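Local coordinates for Lmo2051 protein (Listeria monocytogenes, PDB 3I18), which probably takes part in serine-type, ATP-dependent proteolysis as a membrane-bound member of the peptidase S16 family, and is represented by its PDZ domain, at residues A[43-46]-A[47-51]; A[30-34]-A[35-39]. All coordinates share one frame; numbering follows the deposited sequence.

Contact 1. Residues A[43-46]-A[47-51]; sequences EFID and YIHSK
Phe-44 and Ile-48, one turn apart on the alpha-helix 41-49 of the PDZ domain, meet through a CH-pi contact on the buried flank of that helix. Ile-48 can be followed outward atom by atom. Its CB lies 3.6 Å from Ile-45 O, a carbonyl of the preceding turn. CG1, placed beside the backbone N and anti to the carbonyl carbon (chi1 -66°), runs back along the helix and comes to rest against Phe-44 O. The chain then continues extended, so that CD1 passes beyond this carbonyl and ends over one face of the Phe-44 ring, 3.9 Å from its centroid. The methyl sits off centre, with CE1 as its nearest ring atom. Both side chains face the interior, where Phe-44 also touches Ile-30 and both lean on Ile-33 and Ile-85.

A second pair with the same spacing follows the more exposed flank, which is consistent with the helical side of a PDZ peptide groove, near strand 83-89. Ile-45 and His-49 lie side by side and point the same way, and the CG2 branch of Ile-45 stands over a face of the imidazole, offset toward the NE2 and CE1 rim; Ile-45 CG2 to His-49 NE2 is 3.5 Å. The backbone bond from His-49 N to Ile-45 O (3.0 Å) is nearly straight, with 168° at the hydrogen.

The bond from Ser-50 N to Asp-46 O is bent and weak, while Ser-50 N also donates to Tyr-47 O. The hydroxyl of Ser-50 turns back onto the same carbonyl, and Ser-50 OG reaches a lone pair of Tyr-47 O in the carbonyl plane at 2.5 Å.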
loop_
_atom_site.group_PDB
_atom_site.type_symbol
_atom_site.label_atom_id
_atom_site.label_comp_id
_atom_site.label_asym_id
_atom_site.label_seq_id
_atom_site.Cartn_x
_atom_site.Cartn_y
_atom_site.Cartn_z
ATOM N N GLU A 43 5.936 -5.144 7.997
ATOM C CA GLU A 43 6.715 -5.724 6.907
ATOM C C GLU A 43 6.375 -5.011 5.603
ATOM O O GLU A 43 7.251 -4.752 4.775
ATOM C CB GLU A 43 6.427 -7.222 6.743
ATOM C CG GLU A 43 7.275 -7.821 5.624
ATOM C CD GLU A 43 6.914 -9.240 5.242
ATOM O OE1 GLU A 43 7.360 -9.666 4.150
ATOM O OE2 GLU A 43 6.205 -9.931 6.012
ATOM N N PHE A 44 5.094 -4.713 5.426
ATOM C CA PHE A 44 4.614 -4.021 4.233
ATOM C C PHE A 44 5.294 -2.658 4.130
ATOM O O PHE A 44 5.827 -2.290 3.079
ATOM C CB PHE A 44 3.091 -3.881 4.319
ATOM C CG PHE A 44 2.474 -3.073 3.210
ATOM C CD1 PHE A 44 2.073 -1.762 3.432
ATOM C CD2 PHE A 44 2.213 -3.653 1.972
ATOM C CE1 PHE A 44 1.415 -1.041 2.436
ATOM C CE2 PHE A 44 1.559 -2.943 0.968
ATOM C CZ PHE A 44 1.155 -1.640 1.199
ATOM N N ILE A 45 5.307 -1.923 5.233
ATOM C CA ILE A 45 5.931 -0.604 5.251
ATOM C C ILE A 45 7.438 -0.709 5.064
ATOM O O ILE A 45 8.018 0.045 4.284
ATOM C CB ILE A 45 5.631 0.130 6.573
ATOM C CG1 ILE A 45 4.121 0.325 6.715
ATOM C CG2 ILE A 45 6.347 1.481 6.599
ATOM C CD1 ILE A 45 3.684 0.725 8.108
ATOM N N ASP A 46 8.078 -1.634 5.777
ATOM C CA ASP A 46 9.527 -1.804 5.643
ATOM C C ASP A 46 9.898 -2.026 4.186
ATOM O O ASP A 46 10.878 -1.471 3.693
ATOM C CB ASP A 46 10.033 -3.014 6.439
ATOM C CG ASP A 46 10.029 -2.785 7.932
ATOM O OD1 ASP A 46 10.187 -1.626 8.369
ATOM O OD2 ASP A 46 9.886 -3.782 8.672
ATOM N N TYR A 47 9.114 -2.854 3.502
ATOM C CA TYR A 47 9.392 -3.159 2.111
ATOM C C TYR A 47 9.353 -1.913 1.241
ATOM O O TYR A 47 10.266 -1.679 0.443
ATOM C CB TYR A 47 8.403 -4.200 1.585
ATOM C CG TYR A 47 8.692 -4.584 0.160
ATOM C CD1 TYR A 47 8.036 -3.955 -0.901
ATOM C CD2 TYR A 47 9.679 -5.526 -0.135
ATOM C CE1 TYR A 47 8.364 -4.252 -2.218
ATOM C CE2 TYR A 47 10.013 -5.831 -1.448
ATOM C CZ TYR A 47 9.355 -5.189 -2.483
ATOM O OH TYR A 47 9.706 -5.460 -3.785
ATOM N N ILE A 48 8.307 -1.107 1.405
ATOM C CA ILE A 48 8.164 0.120 0.628
ATOM C C ILE A 48 9.375 1.015 0.880
ATOM O O ILE A 48 9.963 1.552 -0.059
ATOM C CB ILE A 48 6.860 0.870 1.011
ATOM C CG1 ILE A 48 5.636 0.029 0.606
ATOM C CG2 ILE A 48 6.826 2.222 0.327
ATOM C CD1 ILE A 48 4.326 0.516 1.192
ATOM N N HIS A 49 9.761 1.149 2.149
ATOM C CA HIS A 49 10.907 1.984 2.512
ATOM C C HIS A 49 12.229 1.481 1.937
ATOM O O HIS A 49 13.205 2.229 1.890
ATOM C CB HIS A 49 11.044 2.097 4.032
ATOM C CG HIS A 49 9.966 2.905 4.685
ATOM N ND1 HIS A 49 10.035 3.305 6.001
ATOM C CD2 HIS A 49 8.793 3.389 4.206
ATOM C CE1 HIS A 49 8.955 4.002 6.307
ATOM N NE2 HIS A 49 8.186 4.069 5.235
ATOM N N SER A 50 12.271 0.222 1.512
ATOM C CA SER A 50 13.493 -0.329 0.942
ATOM C C SER A 50 13.589 0.054 -0.527
ATOM O O SER A 50 14.580 -0.235 -1.201
ATOM C CB SER A 50 13.524 -1.861 1.092
ATOM O OG SER A 50 12.631 -2.517 0.203
ATOM N N LYS A 51 12.548 0.708 -1.029
ATOM C CA LYS A 51 12.531 1.127 -2.423
ATOM C C LYS A 51 12.902 2.601 -2.541
ATOM O O LYS A 51 13.303 3.230 -1.557
ATOM C CB LYS A 51 11.147 0.866 -3.022
ATOM C CG LYS A 51 10.741 -0.590 -2.923
ATOM C CD LYS A 51 11.803 -1.491 -3.552
ATOM C CE LYS A 51 11.547 -2.959 -3.241
ATOM N NZ LYS A 51 12.372 -3.883 -4.086
#

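Contact 2. Residues A[30-34]-A[35-39]; sequences ITEID and GNAFK
Ile-33 and Asn-36 pair across a type I' beta turn that ends strand 29-33 of the PDZ domain and reverses the chain through Asp-34 and Gly-35, both with positive phi. Two backbone bonds close this antiparallel hydrogen-bonded pair: Ile-33 N gives to Asn-36 O at 3.0 Å, whereas the longer return bond, from Asn-36 N, approaches Ile-33 O from well above its carbonyl plane. Ile-33 O is gripped a second time by a water, which accepts in turn from Asn-36 ND2 and so ties the amide end of that side chain to the turn.

Phe-38 brings its ring back to the strand. With CG held between the backbone N and the carbonyl carbon (chi1 39°), the ring leans obliquely back over the strand toward Ile-30. Its far end, CZ, presents an edge to Ile-30 O at 3.2 Å, while Phe-38 CD1 packs on Ile-33 CG2 at 4.0 Å; the Phe-38 side chain crosses those of Ile-30 and Ile-33 at about a right angle. Over the centre of one ring face lies a water that donates to Thr-31 O and Phe-38 O, bridging strand and loop.

On the other flank Glu-32, extended beyond CG, lies alongside the returning backbone, its CB 3.3 Å from Asn-36 O and its CG against the methyl of Ala-37. Thr-31 and Glu-32 form a classic beta bulge opposite Asn-60 of strand 56-63. Ile-30 also pairs with Val-9 of strand 9-14, and the ring of Phe-38 meets Phe-44 of helix 41-49, which packs on Ile-30 and Ile-33 as well.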
loop_
_atom_site.group_PDB
_atom_site.type_symbol
_atom_site.label_atom_id
_atom_site.label_comp_id
_atom_site.label_asym_id
_atom_site.label_seq_id
_atom_site.Cartn_x
_atom_site.Cartn_y
_atom_site.Cartn_z
ATOM N N ILE A 30 -5.206 -4.589 0.553
ATOM C CA ILE A 30 -4.015 -4.908 -0.231
ATOM C C ILE A 30 -3.493 -6.244 0.284
ATOM O O ILE A 30 -3.183 -6.381 1.468
ATOM C CB ILE A 30 -2.928 -3.837 -0.064
ATOM C CG1 ILE A 30 -3.422 -2.503 -0.642
ATOM C CG2 ILE A 30 -1.657 -4.289 -0.755
ATOM C CD1 ILE A 30 -2.436 -1.339 -0.441
ATOM N N THR A 31 -3.397 -7.226 -0.610
ATOM C CA THR A 31 -2.956 -8.566 -0.242
ATOM C C THR A 31 -1.518 -8.915 -0.599
ATOM O O THR A 31 -0.906 -9.751 0.057
ATOM C CB THR A 31 -3.887 -9.625 -0.868
ATOM O OG1 THR A 31 -3.906 -9.468 -2.294
ATOM C CG2 THR A 31 -5.300 -9.462 -0.336
ATOM N N GLU A 32 -0.979 -8.279 -1.632
ATOM C CA GLU A 32 0.392 -8.543 -2.046
ATOM C C GLU A 32 1.010 -7.305 -2.670
ATOM O O GLU A 32 0.317 -6.474 -3.261
ATOM C CB GLU A 32 0.449 -9.703 -3.051
ATOM C CG GLU A 32 0.063 -11.061 -2.474
ATOM C CD GLU A 32 0.425 -12.224 -3.387
ATOM O OE1 GLU A 32 0.248 -13.387 -2.960
ATOM O OE2 GLU A 32 0.883 -11.990 -4.523
ATOM N N ILE A 33 2.317 -7.177 -2.500
ATOM C CA ILE A 33 3.063 -6.069 -3.071
ATOM C C ILE A 33 4.299 -6.703 -3.714
ATOM O O ILE A 33 5.032 -7.467 -3.079
ATOM C CB ILE A 33 3.437 -5.023 -1.983
ATOM C CG1 ILE A 33 4.183 -3.852 -2.622
ATOM C CG2 ILE A 33 4.268 -5.666 -0.877
ATOM C CD1 ILE A 33 4.308 -2.641 -1.705
ATOM N N ASP A 34 4.494 -6.403 -4.994
ATOM C CA ASP A 34 5.595 -6.935 -5.785
ATOM C C ASP A 34 5.614 -8.467 -5.847
ATOM O O ASP A 34 6.667 -9.107 -5.773
ATOM C CB ASP A 34 6.933 -6.364 -5.293
ATOM C CG ASP A 34 7.200 -4.968 -5.845
ATOM O OD1 ASP A 34 8.202 -4.331 -5.451
ATOM O OD2 ASP A 34 6.414 -4.498 -6.694
ATOM N N GLY A 35 4.417 -9.034 -5.992
ATOM C CA GLY A 35 4.244 -10.476 -6.114
ATOM C C GLY A 35 4.364 -11.308 -4.851
ATOM O O GLY A 35 4.376 -12.543 -4.911
ATOM N N ASN A 36 4.430 -10.646 -3.705
ATOM C CA ASN A 36 4.575 -11.358 -2.447
ATOM C C ASN A 36 3.607 -10.903 -1.361
ATOM O O ASN A 36 3.250 -9.728 -1.279
ATOM C CB ASN A 36 6.021 -11.215 -1.952
ATOM C CG ASN A 36 7.024 -11.895 -2.875
ATOM O OD1 ASN A 36 7.026 -13.120 -3.011
ATOM N ND2 ASN A 36 7.874 -11.100 -3.521
ATOM N N ALA A 37 3.170 -11.853 -0.542
ATOM C CA ALA A 37 2.264 -11.561 0.553
ATOM C C ALA A 37 3.130 -11.211 1.756
ATOM O O ALA A 37 4.187 -11.810 1.963
ATOM C CB ALA A 37 1.398 -12.785 0.867
ATOM N N PHE A 38 2.687 -10.239 2.542
ATOM C CA PHE A 38 3.413 -9.803 3.726
ATOM C C PHE A 38 2.637 -10.291 4.940
ATOM O O PHE A 38 1.442 -10.567 4.846
ATOM C CB PHE A 38 3.512 -8.273 3.738
ATOM C CG PHE A 38 2.265 -7.585 3.262
ATOM C CD1 PHE A 38 2.003 -7.465 1.898
ATOM C CD2 PHE A 38 1.321 -7.110 4.170
ATOM C CE1 PHE A 38 0.834 -6.875 1.448
ATOM C CE2 PHE A 38 0.146 -6.519 3.721
ATOM C CZ PHE A 38 -0.104 -6.408 2.354
ATOM N N LYS A 39 3.300 -10.397 6.084
ATOM C CA LYS A 39 2.608 -10.884 7.269
ATOM C C LYS A 39 2.277 -9.828 8.311
ATOM O O LYS A 39 1.867 -10.159 9.423
ATOM C CB LYS A 39 3.408 -12.020 7.908
ATOM C CG LYS A 39 3.394 -13.301 7.081
ATOM C CD LYS A 39 4.239 -14.382 7.716
ATOM C CE LYS A 39 4.255 -15.634 6.861
ATOM N NZ LYS A 39 4.791 -15.363 5.497
HETATM O O HOH W 1 -0.581 -10.131 2.676
HETATM O O HOH W 2 7.495 -8.451 -2.390
#

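Contact 2 comes first along the chain, and its loop leads into the helix of contact 1; their centres are 11 Å apart. Aromatic packing joins them at one end, where Phe-44 CD2 approaches Phe-38 CE1 at 3.5 Å with ring planes at about 45°. Further along the helix, Ile-48 CG1 rests on Ile-33 CD1 at 3.8 Å. One polar link is a probable hydrogen bond of 2.5 Å between Tyr-47 OH and Asp-34 OD1, and a second joins Glu-43 OE2 to Lys-39 N near the helix start. Asp-34 OD2 accepts from Lys-58 N, so this carboxylate connects the turn to both helix and sheet. The helix of contact 1 probably flanks the peptide groove; contact 2 packs against it.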